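Local coordinates for thioesterase (Streptomyces sp. WAC02707, PDB 6VAP), which probably removes stalled acyl groups from the carrier proteins of the borrelidin assembly line by hydrolysing their thioesters, as a type II thioesterase of the alpha/beta-hydrolase fold, at residues I28-A33 with A101-E106; E75-L80 with A108-S113. One frame throughout, in Å; residues are numbered along the deposited sequence.

Interaction 1. Residues I28-A33 with A101-E106; sequences ICLPHA and ATLAFE
The contact between I28-A33 and A101-E106 is wholly apolar, and Leu30 supplies the strand's entire share of it by dividing its two methyls between neighbouring residues of the helix. One branch goes to Leu103, where Leu30 CD1 lies 3.7 Å from Leu103 CD2. The other branch turns to Ala104, with Leu30 CD2 3.8 Å from Ala104 CB and 4.1 Å from Ala104 CA, close enough to rest on the helix backbone as well as on the methyl. The two leucines cross at about a right angle, and behind the meeting methyls the branch points also approach, Leu30 CG standing 4.1 Å from Leu103 CG. On the helix, Leu103 has CG anti to the backbone N (chi1 179°), which carries its branched end out to the strand leucine. Ala104, having no more than a methyl, lets Leu30 come in against the helix itself; the nearest alpha carbons, Leu30 CA and Ala104 CA, are 6.5 Å apart.

Polar bonds lie around this packing and belong to other partners. Leu30 pairs through its backbone with Phe95 of the neighbouring parallel strand 92-97, while its O accepts a hydrogen bond from Tyr40 OH.

Strand 26-30 lies inside the central sheet, between strands 52-56 and 92-97, and helix 99-113, which packs on its face, begins within the likely nucleophile elbow (Gly96, Ser98, Gly100). Leu30 also touches this elbow, a hallmark of the alpha/beta-hydrolase fold. Val56 of strand 52-56 flanks Leu30, Leu121 of strand 120-124 lies against Ala104, and helix 73-87 reaches Leu103 through Ala77.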
ATOM      1  N   ILE A  28       8.179  -2.867   2.352  1.00 27.35           N
ATOM      2  CA  ILE A  28       7.633  -1.540   2.597  1.00 23.09           C
ATOM      3  C   ILE A  28       6.138  -1.650   2.456  1.00 22.97           C
ATOM      4  O   ILE A  28       5.664  -2.063   1.399  1.00 18.03           O
ATOM      5  CB  ILE A  28       8.197  -0.514   1.606  1.00 19.78           C
ATOM      6  CG1 ILE A  28       9.746  -0.521   1.670  1.00 22.33           C
ATOM      7  CG2 ILE A  28       7.668   0.893   1.916  1.00 29.13           C
ATOM      8  CD1 ILE A  28      10.365  -0.009   0.400  1.00 34.56           C
ATOM      9  N   CYS A  29       5.392  -1.272   3.485  1.00 17.19           N
ATOM     10  CA  CYS A  29       3.948  -1.479   3.568  1.00 18.98           C
ATOM     11  C   CYS A  29       3.222  -0.143   3.574  1.00 20.55           C
ATOM     12  O   CYS A  29       3.497   0.705   4.429  1.00 16.75           O
ATOM     13  CB  CYS A  29       3.610  -2.253   4.854  1.00 25.63           C
ATOM     14  SG  CYS A  29       4.348  -3.893   4.834  1.00 29.41           S
ATOM     15  N   LEU A  30       2.270   0.009   2.661  1.00 17.55           N
ATOM     16  CA  LEU A  30       1.539   1.233   2.441  1.00 21.22           C
ATOM     17  C   LEU A  30       0.113   1.033   2.923  1.00 23.07           C
ATOM     18  O   LEU A  30      -0.617   0.195   2.374  1.00 15.68           O
ATOM     19  CB  LEU A  30       1.553   1.615   0.958  1.00 23.61           C
ATOM     20  CG  LEU A  30       2.890   2.092   0.336  1.00 23.69           C
ATOM     21  CD1 LEU A  30       3.604   3.092   1.174  1.00 21.89           C
ATOM     22  CD2 LEU A  30       3.821   0.841   0.102  1.00 24.65           C
ATOM     23  N   PRO A  31      -0.327   1.765   3.930  1.00 24.86           N
ATOM     24  CA  PRO A  31      -1.695   1.598   4.407  1.00 28.50           C
ATOM     25  C   PRO A  31      -2.726   2.117   3.424  1.00 25.21           C
ATOM     26  O   PRO A  31      -2.444   2.970   2.578  1.00 25.21           O
ATOM     27  CB  PRO A  31      -1.715   2.425   5.684  1.00 18.98           C
ATOM     28  CG  PRO A  31      -0.324   2.533   6.098  1.00 21.09           C
ATOM     29  CD  PRO A  31       0.475   2.581   4.846  1.00 24.75           C
ATOM     30  N   HIS A  32      -3.958   1.631   3.609  1.00 24.07           N
ATOM     31  CA  HIS A  32      -5.127   2.118   2.877  1.00 24.57           C
ATOM     32  C   HIS A  32      -5.525   3.525   3.315  1.00 21.08           C
ATOM     33  O   HIS A  32      -4.981   4.081   4.267  1.00 25.81           O
ATOM     34  CB  HIS A  32      -6.325   1.197   3.103  1.00 24.40           C
ATOM     35  CG  HIS A  32      -6.559   0.883   4.552  1.00 27.56           C
ATOM     36  ND1 HIS A  32      -5.730   0.058   5.295  1.00 28.51           N
ATOM     37  CD2 HIS A  32      -7.483   1.370   5.411  1.00 27.20           C
ATOM     38  CE1 HIS A  32      -6.182   0.004   6.536  1.00 26.16           C
ATOM     39  NE2 HIS A  32      -7.220   0.816   6.639  1.00 23.33           N
ATOM     40  N   ALA A  33      -6.530   4.085   2.637  1.00 27.20           N
ATOM     41  CA  ALA A  33      -7.091   5.370   3.053  1.00 35.65           C
ATOM     42  C   ALA A  33      -7.660   5.290   4.464  1.00 26.40           C
ATOM     43  O   ALA A  33      -8.353   4.348   4.819  1.00 24.79           O
ATOM     44  CB  ALA A  33      -8.196   5.808   2.087  1.00 40.12           C
ATOM     45  N   ALA A 101      -2.129   0.480  -2.434  1.00 18.04           N
ATOM     46  CA  ALA A 101      -1.663  -0.267  -3.605  1.00 16.84           C
ATOM     47  C   ALA A 101      -1.268   0.676  -4.742  1.00 21.00           C
ATOM     48  O   ALA A 101      -0.273   0.457  -5.442  1.00 17.07           O
ATOM     49  CB  ALA A 101      -2.753  -1.254  -4.070  1.00 23.77           C
ATOM     50  N   THR A 102      -2.041   1.731  -4.948  1.00 16.93           N
ATOM     51  CA  THR A 102      -1.682   2.700  -5.973  1.00 15.29           C
ATOM     52  C   THR A 102      -0.403   3.439  -5.585  1.00 27.48           C
ATOM     53  O   THR A 102       0.496   3.630  -6.413  1.00 22.43           O
ATOM     54  CB  THR A 102      -2.833   3.676  -6.197  1.00 17.45           C
ATOM     55  OG1 THR A 102      -4.019   2.974  -6.571  1.00 24.43           O
ATOM     56  CG2 THR A 102      -2.465   4.707  -7.317  1.00 21.27           C
ATOM     57  N   LEU A 103      -0.298   3.849  -4.324  1.00 18.40           N
ATOM     58  CA  LEU A 103       0.941   4.444  -3.848  1.00 16.98           C
ATOM     59  C   LEU A 103       2.108   3.492  -4.023  1.00 17.69           C
ATOM     60  O   LEU A 103       3.167   3.908  -4.504  1.00 19.71           O
ATOM     61  CB  LEU A 103       0.787   4.859  -2.396  1.00 18.12           C
ATOM     62  CG  LEU A 103       2.026   5.474  -1.745  1.00 28.50           C
ATOM     63  CD1 LEU A 103       2.536   6.666  -2.563  1.00 27.87           C
ATOM     64  CD2 LEU A 103       1.694   5.916  -0.346  1.00 25.17           C
ATOM     65  N   ALA A 104       1.918   2.211  -3.682  1.00 21.79           N
ATOM     66  CA  ALA A 104       2.983   1.229  -3.849  1.00 22.81           C
ATOM     67  C   ALA A 104       3.409   1.119  -5.293  1.00 29.55           C
ATOM     68  O   ALA A 104       4.606   0.970  -5.568  1.00 26.13           O
ATOM     69  CB  ALA A 104       2.564  -0.148  -3.327  1.00 17.74           C
ATOM     70  N   PHE A 105       2.448   1.189  -6.217  1.00 19.44           N
ATOM     71  CA  PHE A 105       2.777   1.098  -7.626  1.00 18.11           C
ATOM     72  C   PHE A 105       3.558   2.312  -8.076  1.00 32.15           C
ATOM     73  O   PHE A 105       4.469   2.191  -8.888  1.00 20.89           O
ATOM     74  CB  PHE A 105       1.507   0.950  -8.446  1.00 21.28           C
ATOM     75  CG  PHE A 105       1.685   1.285  -9.907  1.00 20.08           C
ATOM     76  CD1 PHE A 105       2.245   0.362 -10.796  1.00 27.31           C
ATOM     77  CD2 PHE A 105       1.255   2.478 -10.400  1.00 18.97           C
ATOM     78  CE1 PHE A 105       2.383   0.666 -12.124  1.00 28.39           C
ATOM     79  CE2 PHE A 105       1.387   2.782 -11.725  1.00 20.64           C
ATOM     80  CZ  PHE A 105       1.953   1.872 -12.599  1.00 33.99           C
ATOM     81  N   GLU A 106       3.167   3.494  -7.614  1.00 14.31           N
ATOM     82  CA  GLU A 106       3.864   4.723  -7.965  1.00 14.82           C
ATOM     83  C   GLU A 106       5.274   4.727  -7.403  1.00 19.38           C
ATOM     84  O   GLU A 106       6.211   5.172  -8.078  1.00 19.17           O
ATOM     85  CB  GLU A 106       3.051   5.917  -7.459  1.00 20.38           C
ATOM     86  CG  GLU A 106       1.811   6.219  -8.268  1.00 23.15           C
ATOM     87  CD  GLU A 106       2.165   6.619  -9.706  1.00 31.63           C
ATOM     88  OE1 GLU A 106       3.304   7.052  -9.918  1.00 32.63           O
ATOM     89  OE2 GLU A 106       1.306   6.474 -10.587  1.00 27.69           O
TER

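Interaction 2. Residues E75-L80 with A108-S113; sequences ELANQL and ARRFES
Arg110 reaches across from helix 99-113 to grip the side-chain oxygen of Asn78 on helix 73-87. Two nitrogens take part side-on and converge on one atom: Arg110 NH2 lies 3.0 Å from Asn78 OD1, and Arg110 NE is 3.1 Å from the same OD1. Neither bond is straight, the N-H...O angles being 153° for NH2 and 145° for NE. The oxygen lies in the guanidinium plane, but both donors approach from one face of the amide, NH2 well above the carbonyl plane and NE tilted less from it; the two flat groups are turned 49° against each other.

Ala77 completes the first shell. Over the centre of one guanidinium face sits Ala77 CB, 3.6 Å from Arg110 CZ and 4.0 Å from Arg110 CD. The charged group is thus held at its edge by an amide and covered on a face by a methyl. An extended run from CG to NE spans the gap between the helices, whose closest alpha carbons, Ala77 CA and Arg110 CA, are 8.4 Å apart.

Further out, two carboxylates fix the rotation of the guanidinium: Arg110 NH1 forms a salt bridge with Glu106, one turn earlier on its own helix, and NH2 forms another with Asp74, one turn before Asn78. Both would be expected to favour the positive charge.

This arginine-asparagine pairing joins helices 73-87 and 99-113 at their outer side. Toward the sheet the same helix pair is apolar, with Phe111 meeting Phe81 edge-to-face, Leu80 touching Leu107, and Ala108 and Phe111 resting on Leu94 of strand 92-97.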
ATOM      1  N   GLU A  75       1.959  13.281  -4.818  1.00 26.56           N
ATOM      2  CA  GLU A  75       2.622  14.077  -3.792  1.00 47.41           C
ATOM      3  C   GLU A  75       3.058  13.189  -2.643  1.00 38.19           C
ATOM      4  O   GLU A  75       4.172  13.337  -2.134  1.00 37.11           O
ATOM      5  CB  GLU A  75       1.701  15.192  -3.286  1.00 82.03           C
ATOM      6  CG  GLU A  75       1.526  16.331  -4.278  1.00112.82           C
ATOM      7  CD  GLU A  75       0.288  17.160  -4.002  1.00137.77           C
ATOM      8  OE1 GLU A  75      -0.200  17.833  -4.937  1.00146.51           O
ATOM      9  OE2 GLU A  75      -0.198  17.135  -2.851  1.00141.65           O
ATOM     10  N   LEU A  76       2.192  12.261  -2.220  1.00 37.21           N
ATOM     11  CA  LEU A  76       2.609  11.257  -1.242  1.00 29.73           C
ATOM     12  C   LEU A  76       3.875  10.544  -1.703  1.00 20.26           C
ATOM     13  O   LEU A  76       4.836  10.391  -0.941  1.00 25.26           O
ATOM     14  CB  LEU A  76       1.492  10.237  -0.986  1.00 27.91           C
ATOM     15  CG  LEU A  76       0.509  10.598   0.131  1.00 27.58           C
ATOM     16  CD1 LEU A  76      -0.796   9.805  -0.062  1.00 41.65           C
ATOM     17  CD2 LEU A  76       1.088  10.342   1.476  1.00 30.75           C
ATOM     18  N   ALA A  77       3.869  10.053  -2.940  1.00 25.59           N
ATOM     19  CA  ALA A  77       5.034   9.356  -3.483  1.00 25.59           C
ATOM     20  C   ALA A  77       6.268  10.254  -3.584  1.00 23.33           C
ATOM     21  O   ALA A  77       7.379   9.848  -3.216  1.00 27.36           O
ATOM     22  CB  ALA A  77       4.700   8.801  -4.861  1.00 30.41           C
ATOM     23  N   ASN A  78       6.105  11.449  -4.140  1.00 23.20           N
ATOM     24  CA  ASN A  78       7.250  12.314  -4.335  1.00 24.70           C
ATOM     25  C   ASN A  78       7.896  12.673  -3.011  1.00 27.29           C
ATOM     26  O   ASN A  78       9.121  12.754  -2.923  1.00 29.33           O
ATOM     27  CB  ASN A  78       6.804  13.551  -5.082  1.00 26.49           C
ATOM     28  CG  ASN A  78       6.605  13.299  -6.565  1.00 27.58           C
ATOM     29  OD1 ASN A  78       7.142  12.346  -7.125  1.00 27.44           O
ATOM     30  ND2 ASN A  78       5.810  14.169  -7.214  1.00 34.54           N
ATOM     31  N   GLN A  79       7.095  12.931  -1.976  1.00 23.79           N
ATOM     32  CA  GLN A  79       7.657  13.207  -0.652  1.00 24.03           C
ATOM     33  C   GLN A  79       8.231  11.939  -0.015  1.00 35.13           C
ATOM     34  O   GLN A  79       9.261  11.989   0.681  1.00 23.95           O
ATOM     35  CB  GLN A  79       6.571  13.809   0.259  1.00 23.90           C
ATOM     36  CG  GLN A  79       6.204  15.231  -0.084  1.00 36.01           C
ATOM     37  CD  GLN A  79       5.423  15.909   1.022  1.00 37.24           C
ATOM     38  OE1 GLN A  79       5.682  15.703   2.199  1.00 39.81           O
ATOM     39  NE2 GLN A  79       4.464  16.717   0.644  1.00 36.72           N
ATOM     40  N   LEU A  80       7.577  10.795  -0.238  1.00 23.02           N
ATOM     41  CA  LEU A  80       7.987   9.582   0.453  1.00 22.04           C
ATOM     42  C   LEU A  80       9.214   8.952  -0.187  1.00 26.16           C
ATOM     43  O   LEU A  80      10.022   8.344   0.518  1.00 33.80           O
ATOM     44  CB  LEU A  80       6.822   8.600   0.464  1.00 26.91           C
ATOM     45  CG  LEU A  80       7.073   7.206   0.961  1.00 24.60           C
ATOM     46  CD1 LEU A  80       7.602   7.227   2.408  1.00 22.52           C
ATOM     47  CD2 LEU A  80       5.759   6.411   0.868  1.00 34.04           C
ATOM     48  N   ALA A 108       6.968   2.039  -6.865  1.00 17.66           N
ATOM     49  CA  ALA A 108       7.701   1.072  -7.673  1.00 21.85           C
ATOM     50  C   ALA A 108       8.227   1.710  -8.950  1.00 26.99           C
ATOM     51  O   ALA A 108       9.372   1.492  -9.356  1.00 27.64           O
ATOM     52  CB  ALA A 108       6.814  -0.124  -7.986  1.00 26.88           C
ATOM     53  N   ARG A 109       7.387   2.495  -9.607  1.00 16.10           N
ATOM     54  CA  ARG A 109       7.803   3.216 -10.794  1.00 17.60           C
ATOM     55  C   ARG A 109       9.024   4.059 -10.515  1.00 19.30           C
ATOM     56  O   ARG A 109       9.947   4.094 -11.332  1.00 25.25           O
ATOM     57  CB  ARG A 109       6.660   4.115 -11.281  1.00 23.89           C
ATOM     58  CG  ARG A 109       5.640   3.481 -12.158  1.00 35.07           C
ATOM     59  CD  ARG A 109       4.536   4.495 -12.526  1.00 25.53           C
ATOM     60  NE  ARG A 109       4.134   4.386 -13.924  1.00 48.93           N
ATOM     61  CZ  ARG A 109       3.296   5.219 -14.517  1.00 42.76           C
ATOM     62  NH1 ARG A 109       2.788   6.235 -13.834  1.00 42.82           N
ATOM     63  NH2 ARG A 109       2.958   5.015 -15.772  1.00 57.60           N
ATOM     64  N   ARG A 110       9.057   4.723  -9.352  1.00 29.45           N
ATOM     65  CA  ARG A 110      10.191   5.582  -9.010  1.00 26.43           C
ATOM     66  C   ARG A 110      11.453   4.790  -8.642  1.00 30.90           C
ATOM     67  O   ARG A 110      12.575   5.218  -8.934  1.00 30.76           O
ATOM     68  CB  ARG A 110       9.760   6.497  -7.870  1.00 22.98           C
ATOM     69  CG  ARG A 110       8.800   7.573  -8.308  1.00 26.20           C
ATOM     70  CD  ARG A 110       7.915   8.020  -7.160  1.00 25.10           C
ATOM     71  NE  ARG A 110       7.155   9.245  -7.501  1.00 39.37           N
ATOM     72  CZ  ARG A 110       6.014   9.235  -8.194  1.00 38.73           C
ATOM     73  NH1 ARG A 110       5.520   8.092  -8.659  1.00 27.67           N
ATOM     74  NH2 ARG A 110       5.382  10.363  -8.447  1.00 36.63           N
ATOM     75  N   PHE A 111      11.298   3.655  -7.967  1.00 19.67           N
ATOM     76  CA  PHE A 111      12.447   2.812  -7.675  1.00 24.74           C
ATOM     77  C   PHE A 111      13.100   2.346  -8.959  1.00 25.58           C
ATOM     78  O   PHE A 111      14.322   2.440  -9.102  1.00 24.50           O
ATOM     79  CB  PHE A 111      12.031   1.625  -6.812  1.00 28.76           C
ATOM     80  CG  PHE A 111      11.939   1.946  -5.345  1.00 20.51           C
ATOM     81  CD1 PHE A 111      13.089   2.215  -4.602  1.00 20.46           C
ATOM     82  CD2 PHE A 111      10.728   1.929  -4.699  1.00 32.40           C
ATOM     83  CE1 PHE A 111      13.032   2.490  -3.267  1.00 27.68           C
ATOM     84  CE2 PHE A 111      10.648   2.195  -3.333  1.00 29.81           C
ATOM     85  CZ  PHE A 111      11.787   2.492  -2.618  1.00 30.20           C
ATOM     86  N   GLU A 112      12.291   1.862  -9.912  1.00 29.49           N
ATOM     87  CA  GLU A 112      12.823   1.328 -11.158  1.00 33.40           C
ATOM     88  C   GLU A 112      13.487   2.412 -11.988  1.00 45.06           C
ATOM     89  O   GLU A 112      14.564   2.188 -12.544  1.00 31.94           O
ATOM     90  CB  GLU A 112      11.710   0.660 -11.958  1.00 43.22           C
ATOM     91  CG  GLU A 112      11.091  -0.565 -11.259  1.00 47.42           C
ATOM     92  CD  GLU A 112      10.485  -1.565 -12.263  1.00 51.40           C
ATOM     93  OE1 GLU A 112      10.380  -1.227 -13.479  1.00 40.57           O
ATOM     94  OE2 GLU A 112      10.135  -2.690 -11.827  1.00 36.83           O
ATOM     95  N   SER A 113      12.874   3.593 -12.083  1.00 37.76           N
ATOM     96  CA  SER A 113      13.523   4.674 -12.826  1.00 41.80           C
ATOM     97  C   SER A 113      14.854   5.060 -12.194  1.00 35.16           C
ATOM     98  O   SER A 113      15.762   5.558 -12.877  1.00 32.91           O
ATOM     99  CB  SER A 113      12.592   5.878 -12.896  1.00 40.12           C
ATOM    100  OG  SER A 113      11.582   5.653 -13.880  1.00 55.82           O
TER

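How the interactions relate
Helix 99-113 serves both contacts, offering its earlier turns to strand 26-30 in interaction 1 and its last turns to helix 73-87 in interaction 2. The first is central and fully buried, and it is built from aliphatic groups alone; the second, with its centre about 11 Å away, is partly buried and relies on a charged group hydrogen-bonded to an amide and covered on one face by an alanine methyl. Apolar packing makes them continuous: Leu103 CD1 lies 4.0 Å from Leu76 CB, and Leu30 CD1 is 4.0 Å from Leu80 CD2. Along the helix-sheet layer, hydrophobic packing thus passes into polar chemistry toward the surface.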